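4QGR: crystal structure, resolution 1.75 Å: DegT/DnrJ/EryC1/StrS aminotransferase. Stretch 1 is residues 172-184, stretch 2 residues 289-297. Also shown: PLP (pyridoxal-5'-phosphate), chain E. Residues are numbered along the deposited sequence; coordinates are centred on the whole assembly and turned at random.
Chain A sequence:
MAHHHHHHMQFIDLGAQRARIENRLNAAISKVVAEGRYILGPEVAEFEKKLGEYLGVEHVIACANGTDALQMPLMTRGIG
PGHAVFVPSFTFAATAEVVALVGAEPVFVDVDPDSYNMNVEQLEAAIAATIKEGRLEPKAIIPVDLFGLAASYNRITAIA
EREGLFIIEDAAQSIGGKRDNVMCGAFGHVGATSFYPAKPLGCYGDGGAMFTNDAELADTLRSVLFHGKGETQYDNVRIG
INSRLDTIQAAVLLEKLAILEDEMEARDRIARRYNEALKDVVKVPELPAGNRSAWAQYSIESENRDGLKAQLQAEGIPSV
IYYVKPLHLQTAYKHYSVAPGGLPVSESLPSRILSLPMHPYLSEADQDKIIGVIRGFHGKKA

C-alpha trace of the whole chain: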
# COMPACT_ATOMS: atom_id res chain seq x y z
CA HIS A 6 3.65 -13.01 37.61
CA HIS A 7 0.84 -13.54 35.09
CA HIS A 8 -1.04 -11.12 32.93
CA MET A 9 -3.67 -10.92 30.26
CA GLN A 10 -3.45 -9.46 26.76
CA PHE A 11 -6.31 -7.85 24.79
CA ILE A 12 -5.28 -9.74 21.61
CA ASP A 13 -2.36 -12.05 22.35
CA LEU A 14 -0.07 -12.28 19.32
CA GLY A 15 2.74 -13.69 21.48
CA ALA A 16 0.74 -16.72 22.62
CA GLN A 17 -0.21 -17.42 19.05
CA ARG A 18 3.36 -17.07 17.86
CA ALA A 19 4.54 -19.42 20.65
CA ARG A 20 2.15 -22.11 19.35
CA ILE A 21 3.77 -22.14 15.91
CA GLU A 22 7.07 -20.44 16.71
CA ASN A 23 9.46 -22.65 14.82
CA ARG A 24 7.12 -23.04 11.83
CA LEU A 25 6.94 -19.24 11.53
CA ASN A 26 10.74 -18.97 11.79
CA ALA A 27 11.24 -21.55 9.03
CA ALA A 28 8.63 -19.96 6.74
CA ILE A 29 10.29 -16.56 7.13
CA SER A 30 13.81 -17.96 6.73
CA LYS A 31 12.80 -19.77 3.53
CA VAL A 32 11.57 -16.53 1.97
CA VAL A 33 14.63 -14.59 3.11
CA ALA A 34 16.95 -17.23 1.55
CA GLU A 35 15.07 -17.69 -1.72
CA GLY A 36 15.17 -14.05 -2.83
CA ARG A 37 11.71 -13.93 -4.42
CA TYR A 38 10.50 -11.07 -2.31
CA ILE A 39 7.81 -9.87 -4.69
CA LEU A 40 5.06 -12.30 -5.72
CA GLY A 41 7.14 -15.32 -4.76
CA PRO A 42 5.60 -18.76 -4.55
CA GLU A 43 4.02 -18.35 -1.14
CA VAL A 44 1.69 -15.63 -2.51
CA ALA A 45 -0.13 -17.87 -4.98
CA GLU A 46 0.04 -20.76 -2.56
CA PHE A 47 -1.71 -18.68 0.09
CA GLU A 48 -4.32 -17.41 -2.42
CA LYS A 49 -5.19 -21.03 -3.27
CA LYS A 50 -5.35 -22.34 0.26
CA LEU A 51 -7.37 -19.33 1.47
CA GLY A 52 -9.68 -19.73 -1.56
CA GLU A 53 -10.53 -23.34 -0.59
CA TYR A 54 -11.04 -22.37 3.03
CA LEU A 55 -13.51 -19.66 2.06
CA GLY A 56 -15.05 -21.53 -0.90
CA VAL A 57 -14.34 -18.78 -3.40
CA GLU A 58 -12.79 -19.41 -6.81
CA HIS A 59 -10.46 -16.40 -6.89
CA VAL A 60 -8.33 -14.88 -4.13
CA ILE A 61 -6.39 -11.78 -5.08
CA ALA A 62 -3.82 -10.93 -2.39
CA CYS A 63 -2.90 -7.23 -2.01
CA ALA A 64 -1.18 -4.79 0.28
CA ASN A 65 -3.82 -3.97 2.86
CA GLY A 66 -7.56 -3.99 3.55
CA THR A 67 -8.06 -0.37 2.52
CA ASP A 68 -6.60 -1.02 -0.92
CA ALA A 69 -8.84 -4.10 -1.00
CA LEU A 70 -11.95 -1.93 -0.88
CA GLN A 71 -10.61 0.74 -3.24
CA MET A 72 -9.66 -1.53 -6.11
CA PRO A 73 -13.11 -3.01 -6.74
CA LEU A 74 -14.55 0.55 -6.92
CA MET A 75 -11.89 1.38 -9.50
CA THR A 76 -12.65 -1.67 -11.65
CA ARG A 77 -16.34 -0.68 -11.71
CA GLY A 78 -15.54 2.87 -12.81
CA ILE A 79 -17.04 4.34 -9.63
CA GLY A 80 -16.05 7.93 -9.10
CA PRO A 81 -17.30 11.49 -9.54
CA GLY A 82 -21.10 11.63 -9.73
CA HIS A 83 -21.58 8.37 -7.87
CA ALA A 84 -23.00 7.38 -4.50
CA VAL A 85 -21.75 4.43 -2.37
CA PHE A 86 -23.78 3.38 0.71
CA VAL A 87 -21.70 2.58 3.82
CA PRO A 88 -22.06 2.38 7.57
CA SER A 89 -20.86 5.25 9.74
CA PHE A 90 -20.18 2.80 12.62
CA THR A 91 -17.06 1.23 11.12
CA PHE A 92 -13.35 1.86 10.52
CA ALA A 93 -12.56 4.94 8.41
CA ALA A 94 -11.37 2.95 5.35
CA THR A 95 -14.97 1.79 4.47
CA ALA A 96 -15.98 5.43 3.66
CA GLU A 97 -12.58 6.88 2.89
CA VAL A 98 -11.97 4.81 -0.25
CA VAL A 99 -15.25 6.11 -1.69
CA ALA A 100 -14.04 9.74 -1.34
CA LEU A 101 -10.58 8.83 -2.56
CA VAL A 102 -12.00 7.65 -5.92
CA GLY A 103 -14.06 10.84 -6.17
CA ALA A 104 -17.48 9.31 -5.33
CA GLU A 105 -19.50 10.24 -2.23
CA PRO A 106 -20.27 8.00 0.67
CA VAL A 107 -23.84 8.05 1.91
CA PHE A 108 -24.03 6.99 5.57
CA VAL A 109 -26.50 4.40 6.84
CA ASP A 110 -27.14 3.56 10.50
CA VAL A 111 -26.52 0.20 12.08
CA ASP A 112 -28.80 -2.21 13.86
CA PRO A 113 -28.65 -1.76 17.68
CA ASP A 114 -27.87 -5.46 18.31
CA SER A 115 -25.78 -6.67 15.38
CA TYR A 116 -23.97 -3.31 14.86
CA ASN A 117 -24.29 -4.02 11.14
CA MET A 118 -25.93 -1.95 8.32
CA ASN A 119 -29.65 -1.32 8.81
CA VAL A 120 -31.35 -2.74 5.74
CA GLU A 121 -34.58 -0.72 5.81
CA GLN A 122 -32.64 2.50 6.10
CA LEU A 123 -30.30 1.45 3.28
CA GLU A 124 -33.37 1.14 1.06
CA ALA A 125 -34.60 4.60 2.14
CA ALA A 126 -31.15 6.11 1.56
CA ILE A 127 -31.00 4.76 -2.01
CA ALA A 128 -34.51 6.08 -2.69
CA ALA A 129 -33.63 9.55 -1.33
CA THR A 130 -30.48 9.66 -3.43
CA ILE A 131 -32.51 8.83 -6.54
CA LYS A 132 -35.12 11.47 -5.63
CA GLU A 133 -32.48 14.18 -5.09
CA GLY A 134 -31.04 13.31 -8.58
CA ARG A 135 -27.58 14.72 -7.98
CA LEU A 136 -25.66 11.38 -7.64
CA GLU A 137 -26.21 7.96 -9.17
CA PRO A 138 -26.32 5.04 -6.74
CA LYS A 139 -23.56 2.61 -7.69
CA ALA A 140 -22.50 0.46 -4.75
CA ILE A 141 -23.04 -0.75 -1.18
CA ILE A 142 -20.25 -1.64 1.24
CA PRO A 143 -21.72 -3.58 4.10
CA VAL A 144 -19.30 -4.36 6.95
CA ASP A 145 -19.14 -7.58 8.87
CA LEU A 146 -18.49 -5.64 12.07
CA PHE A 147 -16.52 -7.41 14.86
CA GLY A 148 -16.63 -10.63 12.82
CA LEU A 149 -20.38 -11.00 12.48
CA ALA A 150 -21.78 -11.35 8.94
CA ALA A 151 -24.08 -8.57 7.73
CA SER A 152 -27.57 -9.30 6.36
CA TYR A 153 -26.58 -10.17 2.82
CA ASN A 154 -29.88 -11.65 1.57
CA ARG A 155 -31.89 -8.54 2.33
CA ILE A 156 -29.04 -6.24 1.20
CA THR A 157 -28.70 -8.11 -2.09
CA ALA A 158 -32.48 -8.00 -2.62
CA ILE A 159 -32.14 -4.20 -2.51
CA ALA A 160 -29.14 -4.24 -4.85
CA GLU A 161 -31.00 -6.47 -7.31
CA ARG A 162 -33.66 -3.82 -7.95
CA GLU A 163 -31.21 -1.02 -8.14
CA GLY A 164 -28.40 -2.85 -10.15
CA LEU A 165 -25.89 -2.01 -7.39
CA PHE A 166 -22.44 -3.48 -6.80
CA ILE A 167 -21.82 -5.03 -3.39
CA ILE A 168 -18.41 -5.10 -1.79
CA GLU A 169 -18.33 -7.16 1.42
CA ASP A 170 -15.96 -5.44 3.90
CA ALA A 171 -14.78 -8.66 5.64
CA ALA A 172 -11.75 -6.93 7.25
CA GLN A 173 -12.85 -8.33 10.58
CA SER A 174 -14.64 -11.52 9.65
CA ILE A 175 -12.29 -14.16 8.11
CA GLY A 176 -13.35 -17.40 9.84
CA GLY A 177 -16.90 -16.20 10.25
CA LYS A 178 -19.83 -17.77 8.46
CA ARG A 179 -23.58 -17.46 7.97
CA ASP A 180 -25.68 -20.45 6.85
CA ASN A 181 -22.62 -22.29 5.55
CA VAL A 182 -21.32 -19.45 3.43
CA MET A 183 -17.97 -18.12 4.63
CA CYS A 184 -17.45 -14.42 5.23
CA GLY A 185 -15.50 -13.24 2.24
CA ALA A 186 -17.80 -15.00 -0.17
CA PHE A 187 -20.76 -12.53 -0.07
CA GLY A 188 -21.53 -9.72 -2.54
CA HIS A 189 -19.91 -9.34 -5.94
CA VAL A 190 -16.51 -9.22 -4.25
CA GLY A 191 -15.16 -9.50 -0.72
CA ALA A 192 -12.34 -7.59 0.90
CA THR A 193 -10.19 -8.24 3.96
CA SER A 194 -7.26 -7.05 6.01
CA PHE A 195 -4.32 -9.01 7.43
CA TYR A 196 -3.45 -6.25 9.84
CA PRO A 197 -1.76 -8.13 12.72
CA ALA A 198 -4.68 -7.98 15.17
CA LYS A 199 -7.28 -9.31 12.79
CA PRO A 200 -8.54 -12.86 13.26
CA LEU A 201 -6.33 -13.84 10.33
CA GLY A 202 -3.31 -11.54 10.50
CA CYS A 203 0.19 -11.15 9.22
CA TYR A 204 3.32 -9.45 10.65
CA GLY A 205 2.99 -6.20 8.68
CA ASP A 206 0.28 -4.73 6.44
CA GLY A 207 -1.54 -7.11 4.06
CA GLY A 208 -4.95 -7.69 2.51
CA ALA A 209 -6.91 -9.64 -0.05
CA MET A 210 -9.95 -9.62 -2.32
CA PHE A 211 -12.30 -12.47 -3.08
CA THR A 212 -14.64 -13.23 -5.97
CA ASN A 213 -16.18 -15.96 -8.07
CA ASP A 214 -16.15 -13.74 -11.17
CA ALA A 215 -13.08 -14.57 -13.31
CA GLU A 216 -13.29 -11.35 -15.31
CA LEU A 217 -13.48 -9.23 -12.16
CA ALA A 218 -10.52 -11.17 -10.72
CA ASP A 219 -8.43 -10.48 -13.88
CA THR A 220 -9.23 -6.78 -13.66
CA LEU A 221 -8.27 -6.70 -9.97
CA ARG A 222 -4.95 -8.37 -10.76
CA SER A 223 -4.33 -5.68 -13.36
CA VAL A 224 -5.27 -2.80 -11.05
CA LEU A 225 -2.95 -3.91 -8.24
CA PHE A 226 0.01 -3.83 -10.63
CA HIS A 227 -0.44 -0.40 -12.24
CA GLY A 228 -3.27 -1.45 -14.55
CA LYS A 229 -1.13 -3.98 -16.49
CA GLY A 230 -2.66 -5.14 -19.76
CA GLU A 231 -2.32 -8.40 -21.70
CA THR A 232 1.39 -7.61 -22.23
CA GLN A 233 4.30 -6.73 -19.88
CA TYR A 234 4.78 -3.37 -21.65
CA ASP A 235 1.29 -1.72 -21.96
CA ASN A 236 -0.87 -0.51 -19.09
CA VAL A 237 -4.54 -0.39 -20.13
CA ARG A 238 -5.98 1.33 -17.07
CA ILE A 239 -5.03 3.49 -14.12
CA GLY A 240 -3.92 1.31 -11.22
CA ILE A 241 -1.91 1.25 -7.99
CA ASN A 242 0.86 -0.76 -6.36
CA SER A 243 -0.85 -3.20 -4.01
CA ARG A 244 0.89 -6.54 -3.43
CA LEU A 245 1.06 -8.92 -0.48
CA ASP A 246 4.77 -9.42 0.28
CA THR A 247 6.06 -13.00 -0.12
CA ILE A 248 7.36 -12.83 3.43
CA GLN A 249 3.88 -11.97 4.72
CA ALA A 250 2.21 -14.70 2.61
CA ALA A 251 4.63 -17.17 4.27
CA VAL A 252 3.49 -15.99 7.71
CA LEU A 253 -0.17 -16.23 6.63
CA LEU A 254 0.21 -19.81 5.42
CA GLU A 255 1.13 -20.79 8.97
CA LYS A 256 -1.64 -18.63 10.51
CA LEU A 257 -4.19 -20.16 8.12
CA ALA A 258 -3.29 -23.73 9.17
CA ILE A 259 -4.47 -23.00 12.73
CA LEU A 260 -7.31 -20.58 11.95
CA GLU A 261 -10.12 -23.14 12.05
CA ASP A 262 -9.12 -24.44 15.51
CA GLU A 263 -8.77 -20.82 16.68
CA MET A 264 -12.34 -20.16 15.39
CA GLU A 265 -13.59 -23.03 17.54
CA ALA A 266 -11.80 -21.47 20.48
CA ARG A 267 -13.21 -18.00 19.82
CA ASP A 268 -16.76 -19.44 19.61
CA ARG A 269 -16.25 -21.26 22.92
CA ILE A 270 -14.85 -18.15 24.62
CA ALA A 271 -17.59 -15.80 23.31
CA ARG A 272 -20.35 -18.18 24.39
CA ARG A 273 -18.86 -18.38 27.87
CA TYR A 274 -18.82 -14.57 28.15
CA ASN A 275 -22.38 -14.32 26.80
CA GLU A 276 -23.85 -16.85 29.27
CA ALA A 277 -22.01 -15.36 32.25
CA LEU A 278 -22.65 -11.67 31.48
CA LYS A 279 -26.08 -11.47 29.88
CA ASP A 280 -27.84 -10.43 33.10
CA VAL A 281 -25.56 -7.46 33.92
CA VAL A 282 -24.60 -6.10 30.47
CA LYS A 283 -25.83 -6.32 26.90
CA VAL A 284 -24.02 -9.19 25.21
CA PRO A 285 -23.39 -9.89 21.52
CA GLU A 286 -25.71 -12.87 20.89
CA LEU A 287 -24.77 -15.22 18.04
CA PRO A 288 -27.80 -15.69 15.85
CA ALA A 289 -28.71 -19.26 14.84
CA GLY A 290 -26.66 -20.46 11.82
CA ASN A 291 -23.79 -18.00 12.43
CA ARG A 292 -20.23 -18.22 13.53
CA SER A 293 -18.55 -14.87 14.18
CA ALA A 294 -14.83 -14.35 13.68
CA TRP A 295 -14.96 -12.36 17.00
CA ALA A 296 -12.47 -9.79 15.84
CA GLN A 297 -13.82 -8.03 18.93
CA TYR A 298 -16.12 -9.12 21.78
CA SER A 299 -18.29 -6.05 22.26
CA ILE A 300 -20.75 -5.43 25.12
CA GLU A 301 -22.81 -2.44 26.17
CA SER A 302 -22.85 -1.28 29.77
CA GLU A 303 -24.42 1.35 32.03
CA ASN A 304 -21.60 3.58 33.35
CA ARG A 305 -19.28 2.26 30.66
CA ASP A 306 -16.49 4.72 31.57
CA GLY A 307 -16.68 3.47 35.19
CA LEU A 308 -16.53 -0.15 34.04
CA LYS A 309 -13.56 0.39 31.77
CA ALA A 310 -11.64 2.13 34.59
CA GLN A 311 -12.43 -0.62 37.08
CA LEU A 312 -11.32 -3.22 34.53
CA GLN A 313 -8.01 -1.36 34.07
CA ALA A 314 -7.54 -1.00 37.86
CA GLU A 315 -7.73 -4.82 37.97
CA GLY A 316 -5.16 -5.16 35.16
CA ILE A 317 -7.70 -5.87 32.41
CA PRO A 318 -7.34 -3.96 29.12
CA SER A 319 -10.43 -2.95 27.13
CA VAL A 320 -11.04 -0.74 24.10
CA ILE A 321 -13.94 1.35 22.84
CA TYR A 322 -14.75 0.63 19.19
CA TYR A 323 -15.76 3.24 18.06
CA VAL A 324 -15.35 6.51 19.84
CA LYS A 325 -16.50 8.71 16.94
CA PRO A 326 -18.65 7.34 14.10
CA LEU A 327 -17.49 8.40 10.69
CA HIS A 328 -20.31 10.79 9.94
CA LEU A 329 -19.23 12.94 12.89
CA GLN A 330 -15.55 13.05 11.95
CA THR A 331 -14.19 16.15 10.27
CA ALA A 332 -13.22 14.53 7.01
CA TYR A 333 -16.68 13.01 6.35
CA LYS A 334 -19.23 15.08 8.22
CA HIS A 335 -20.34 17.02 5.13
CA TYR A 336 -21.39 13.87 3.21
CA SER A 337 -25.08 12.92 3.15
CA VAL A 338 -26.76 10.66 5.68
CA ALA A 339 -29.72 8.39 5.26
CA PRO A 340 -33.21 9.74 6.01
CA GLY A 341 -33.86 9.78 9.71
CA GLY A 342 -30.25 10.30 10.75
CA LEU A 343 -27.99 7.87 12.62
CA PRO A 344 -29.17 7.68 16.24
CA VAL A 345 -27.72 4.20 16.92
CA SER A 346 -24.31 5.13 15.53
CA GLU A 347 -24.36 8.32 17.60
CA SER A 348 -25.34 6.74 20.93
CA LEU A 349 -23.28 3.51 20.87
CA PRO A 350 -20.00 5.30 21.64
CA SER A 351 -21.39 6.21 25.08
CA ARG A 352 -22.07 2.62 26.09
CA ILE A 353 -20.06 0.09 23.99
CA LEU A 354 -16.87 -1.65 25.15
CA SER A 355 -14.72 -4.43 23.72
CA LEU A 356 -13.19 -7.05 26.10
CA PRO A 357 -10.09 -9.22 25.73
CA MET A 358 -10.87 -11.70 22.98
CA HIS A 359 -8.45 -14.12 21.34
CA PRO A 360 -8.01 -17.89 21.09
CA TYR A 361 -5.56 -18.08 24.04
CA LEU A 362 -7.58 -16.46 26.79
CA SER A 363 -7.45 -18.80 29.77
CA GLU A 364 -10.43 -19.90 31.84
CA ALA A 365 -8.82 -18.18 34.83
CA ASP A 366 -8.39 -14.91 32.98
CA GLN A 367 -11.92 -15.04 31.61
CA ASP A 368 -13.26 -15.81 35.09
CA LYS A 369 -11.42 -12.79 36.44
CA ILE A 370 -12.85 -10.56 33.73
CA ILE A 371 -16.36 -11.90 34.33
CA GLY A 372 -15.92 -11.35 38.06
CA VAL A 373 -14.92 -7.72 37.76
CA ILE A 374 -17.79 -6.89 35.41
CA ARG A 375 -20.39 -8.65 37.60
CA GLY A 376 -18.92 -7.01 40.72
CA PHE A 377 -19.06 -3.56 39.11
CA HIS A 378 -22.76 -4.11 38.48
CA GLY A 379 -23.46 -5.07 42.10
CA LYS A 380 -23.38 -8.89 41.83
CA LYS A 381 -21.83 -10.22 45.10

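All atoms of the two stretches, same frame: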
# COMPACT_ATOMS: atom_id res chain seq x y z
N ALA A 172 -12.99 -7.23 6.54
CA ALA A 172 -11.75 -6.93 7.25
C ALA A 172 -11.71 -7.70 8.55
O ALA A 172 -10.64 -8.15 8.98
CB ALA A 172 -11.62 -5.45 7.55
N GLN A 173 -12.85 -7.83 9.22
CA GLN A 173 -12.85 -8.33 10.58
C GLN A 173 -13.44 -9.70 10.68
O GLN A 173 -13.62 -10.21 11.80
CB GLN A 173 -13.65 -7.38 11.49
CG GLN A 173 -12.98 -6.03 11.68
CD GLN A 173 -13.78 -5.05 12.53
OE1 GLN A 173 -14.53 -5.43 13.44
NE2 GLN A 173 -13.61 -3.79 12.25
N SER A 174 -13.77 -10.34 9.55
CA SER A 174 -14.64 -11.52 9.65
C SER A 174 -14.11 -12.79 8.98
O SER A 174 -14.87 -13.71 8.76
CB SER A 174 -16.00 -11.21 9.07
OG SER A 174 -15.88 -10.80 7.73
N ILE A 175 -12.82 -12.88 8.67
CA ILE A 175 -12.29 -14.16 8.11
C ILE A 175 -12.35 -15.26 9.18
O ILE A 175 -11.85 -15.09 10.29
CB ILE A 175 -10.91 -13.98 7.45
CG1 ILE A 175 -10.99 -12.99 6.29
CG2 ILE A 175 -10.36 -15.34 6.96
CD1 ILE A 175 -11.99 -13.33 5.21
N GLY A 176 -13.04 -16.37 8.87
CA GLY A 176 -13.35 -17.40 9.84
C GLY A 176 -14.79 -17.42 10.21
O GLY A 176 -15.29 -18.44 10.69
N GLY A 177 -15.48 -16.28 10.00
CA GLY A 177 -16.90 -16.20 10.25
C GLY A 177 -17.70 -16.84 9.12
O GLY A 177 -17.21 -17.00 8.00
N LYS A 178 -18.92 -17.24 9.45
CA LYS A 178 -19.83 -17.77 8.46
C LYS A 178 -21.28 -17.62 8.84
O LYS A 178 -21.62 -17.42 9.99
CB LYS A 178 -19.48 -19.23 8.15
CG LYS A 178 -19.50 -20.13 9.34
CD LYS A 178 -19.34 -21.57 8.88
CE LYS A 178 -18.33 -22.29 9.74
NZ LYS A 178 -18.32 -23.77 9.50
N ARG A 179 -22.13 -17.68 7.82
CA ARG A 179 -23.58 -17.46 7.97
C ARG A 179 -24.22 -18.45 7.00
O ARG A 179 -23.91 -18.44 5.80
CB ARG A 179 -23.92 -16.01 7.65
CG ARG A 179 -25.37 -15.69 7.25
CD ARG A 179 -25.43 -14.26 6.68
NE ARG A 179 -26.72 -13.90 6.09
CZ ARG A 179 -27.70 -13.28 6.73
NH1 ARG A 179 -27.57 -12.94 8.01
NH2 ARG A 179 -28.85 -13.03 6.08
N ASP A 180 -25.02 -19.35 7.56
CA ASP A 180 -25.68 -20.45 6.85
C ASP A 180 -24.76 -21.14 5.84
O ASP A 180 -25.08 -21.28 4.66
CB ASP A 180 -26.97 -19.94 6.19
CG ASP A 180 -27.89 -19.27 7.21
OD1 ASP A 180 -28.07 -19.83 8.31
OD2 ASP A 180 -28.37 -18.15 6.92
N ASN A 181 -23.59 -21.54 6.33
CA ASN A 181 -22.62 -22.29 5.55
C ASN A 181 -21.98 -21.54 4.40
O ASN A 181 -21.40 -22.15 3.53
CB ASN A 181 -23.22 -23.63 5.04
CG ASN A 181 -23.26 -24.67 6.12
OD1 ASN A 181 -24.32 -25.22 6.45
ND2 ASN A 181 -22.10 -24.93 6.73
N VAL A 182 -22.07 -20.22 4.38
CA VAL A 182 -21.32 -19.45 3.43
C VAL A 182 -20.29 -18.69 4.26
O VAL A 182 -20.63 -18.13 5.28
CB VAL A 182 -22.22 -18.50 2.65
CG1 VAL A 182 -21.37 -17.63 1.74
CG2 VAL A 182 -23.22 -19.33 1.81
N MET A 183 -19.03 -18.79 3.87
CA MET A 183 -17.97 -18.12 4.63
C MET A 183 -17.95 -16.62 4.36
O MET A 183 -18.00 -16.18 3.20
CB MET A 183 -16.61 -18.70 4.22
CG MET A 183 -16.44 -20.19 4.49
SD MET A 183 -16.48 -20.67 6.23
CE MET A 183 -14.81 -20.25 6.71
N CYS A 184 -17.72 -15.82 5.40
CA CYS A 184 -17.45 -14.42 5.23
C CYS A 184 -16.26 -14.26 4.30
O CYS A 184 -15.25 -14.96 4.41
CB CYS A 184 -17.16 -13.75 6.55
SG CYS A 184 -18.62 -13.62 7.63
N ALA A 289 -28.70 -17.91 15.40
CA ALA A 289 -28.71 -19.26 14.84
C ALA A 289 -28.04 -19.27 13.46
O ALA A 289 -28.25 -18.35 12.73
CB ALA A 289 -30.15 -19.76 14.71
N GLY A 290 -27.27 -20.31 13.13
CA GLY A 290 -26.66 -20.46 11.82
C GLY A 290 -25.41 -19.62 11.58
O GLY A 290 -24.84 -19.68 10.48
N ASN A 291 -24.97 -18.85 12.57
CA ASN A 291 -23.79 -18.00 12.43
C ASN A 291 -22.66 -18.46 13.29
O ASN A 291 -22.85 -18.93 14.41
CB ASN A 291 -24.08 -16.53 12.79
CG ASN A 291 -24.87 -15.80 11.69
OD1 ASN A 291 -24.34 -15.02 10.91
ND2 ASN A 291 -26.15 -16.10 11.63
N ARG A 292 -21.46 -18.29 12.75
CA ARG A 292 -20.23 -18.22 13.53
C ARG A 292 -19.60 -16.87 13.25
O ARG A 292 -19.46 -16.48 12.10
CB ARG A 292 -19.30 -19.38 13.16
CG ARG A 292 -18.08 -19.45 14.07
CD ARG A 292 -17.17 -20.64 13.70
NE ARG A 292 -16.36 -20.46 12.50
CZ ARG A 292 -15.62 -21.42 11.92
NH1 ARG A 292 -15.58 -22.64 12.44
NH2 ARG A 292 -14.90 -21.16 10.83
N SER A 293 -19.29 -16.12 14.32
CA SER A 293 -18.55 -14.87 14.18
C SER A 293 -17.04 -15.13 14.23
O SER A 293 -16.58 -16.07 14.91
CB SER A 293 -18.93 -13.91 15.33
OG SER A 293 -18.14 -12.72 15.22
N ALA A 294 -16.26 -14.32 13.50
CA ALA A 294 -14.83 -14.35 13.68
C ALA A 294 -14.41 -13.72 15.01
O ALA A 294 -13.28 -13.93 15.43
CB ALA A 294 -14.13 -13.64 12.55
N TRP A 295 -15.32 -13.02 15.71
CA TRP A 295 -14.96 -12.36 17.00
C TRP A 295 -13.68 -11.57 16.90
O TRP A 295 -12.82 -11.66 17.77
CB TRP A 295 -14.88 -13.38 18.14
CG TRP A 295 -16.24 -14.04 18.37
CD1 TRP A 295 -16.59 -15.32 18.08
CD2 TRP A 295 -17.39 -13.41 18.89
NE1 TRP A 295 -17.90 -15.54 18.40
CE2 TRP A 295 -18.42 -14.36 18.91
CE3 TRP A 295 -17.65 -12.13 19.40
CZ2 TRP A 295 -19.69 -14.08 19.38
CZ3 TRP A 295 -18.96 -11.84 19.84
CH2 TRP A 295 -19.94 -12.81 19.84
N ALA A 296 -13.55 -10.75 15.87
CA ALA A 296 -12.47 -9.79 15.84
C ALA A 296 -12.46 -8.96 17.10
O ALA A 296 -11.40 -8.59 17.60
CB ALA A 296 -12.61 -8.91 14.63
N GLN A 297 -13.66 -8.65 17.62
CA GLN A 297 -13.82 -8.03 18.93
C GLN A 297 -15.03 -8.67 19.62
O GLN A 297 -15.99 -9.11 18.93
CB GLN A 297 -14.10 -6.51 18.85
CG GLN A 297 -13.05 -5.75 18.04
CD GLN A 297 -11.68 -5.69 18.66
OE1 GLN A 297 -11.54 -5.92 19.86
NE2 GLN A 297 -10.66 -5.32 17.83
N1 PLP E . -12.41 -2.22 7.04
C2 PLP E . -12.62 -2.49 8.34
C2A PLP E . -13.99 -2.84 8.86
C3 PLP E . -11.44 -2.54 9.25
O3 PLP E . -11.63 -2.86 10.52
C4 PLP E . -10.11 -2.14 8.70
C4A PLP E . -8.81 -2.17 9.39
O4A PLP E . -8.50 -3.05 10.17
C5 PLP E . -10.04 -1.84 7.26
C6 PLP E . -11.21 -1.90 6.51
C5A PLP E . -8.73 -1.45 6.62
O4P PLP E . -7.78 -2.53 6.62
P PLP E . -6.21 -2.23 6.71
O1P PLP E . -5.49 -3.52 6.32
O2P PLP E . -5.90 -1.04 5.85
O3P PLP E . -6.04 -1.94 8.21
O HOH W 1 -25.47 -12.82 10.19
O HOH W 2 -28.18 -15.72 9.39
O HOH W 3 -23.01 -21.52 9.13

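The most unusual feature is a single carbonyl that holds an arginine side-on: Gly176 O accepts hydrogen bonds from both Arg292 NH2 (2.8 Å) and Arg292 NE (2.9 Å), lying near the plane of the guanidinium at its edge. One face of that guanidinium is covered by the Lys178 side chain, with Lys178 CE 3.6 Å from Arg292 CZ. The packing is aliphatic against planar, and it brings like charges close, Lys178 NZ lying 4.2 Å from Arg292 NH1.

Beneath these side chains the backbones run antiparallel. Lys178 and Arg292 form a hydrogen-bonded pair, Lys178 N to Arg292 O at 2.8 Å and Arg292 N to Lys178 O at 2.9 Å. The next pair, Arg179 with Asn291, is not hydrogen-bonded, and its side chains occupy the other face of the sheet; there water 1 accepts from Arg179 NH1 (3.0 Å) and donates to Asn291 OD1 (2.6 Å). The ladder closes with Asp180 N donating to Gly290 O (2.9 Å), where the type I' turn from Arg179 to Val182 begins to fold stretch 1 back. Gly290 has no room for a side chain: an ideal CB would lie 2.5 Å from Asp180 OD1.

At the other end, the type II turn from Ser174 to Gly177 presents Gly176 O to the arginine. The phi of 108° at Gly176 calls for glycine, since a CB would jam against the preceding carbonyl. Small side chains allow close packing here: Ala294 CB sits 3.5 Å from Gln173 O and 3.6 Å from Ser174 CA, while Ala296 CB lies 3.6 Å from Gln173 CB. Ile175 O, 3.5 Å from Ala294 CB, is buried without a polar partner. The Gln173 side chain extends to the cofactor, its NE2 donating to PLP O3 at 2.8 Å.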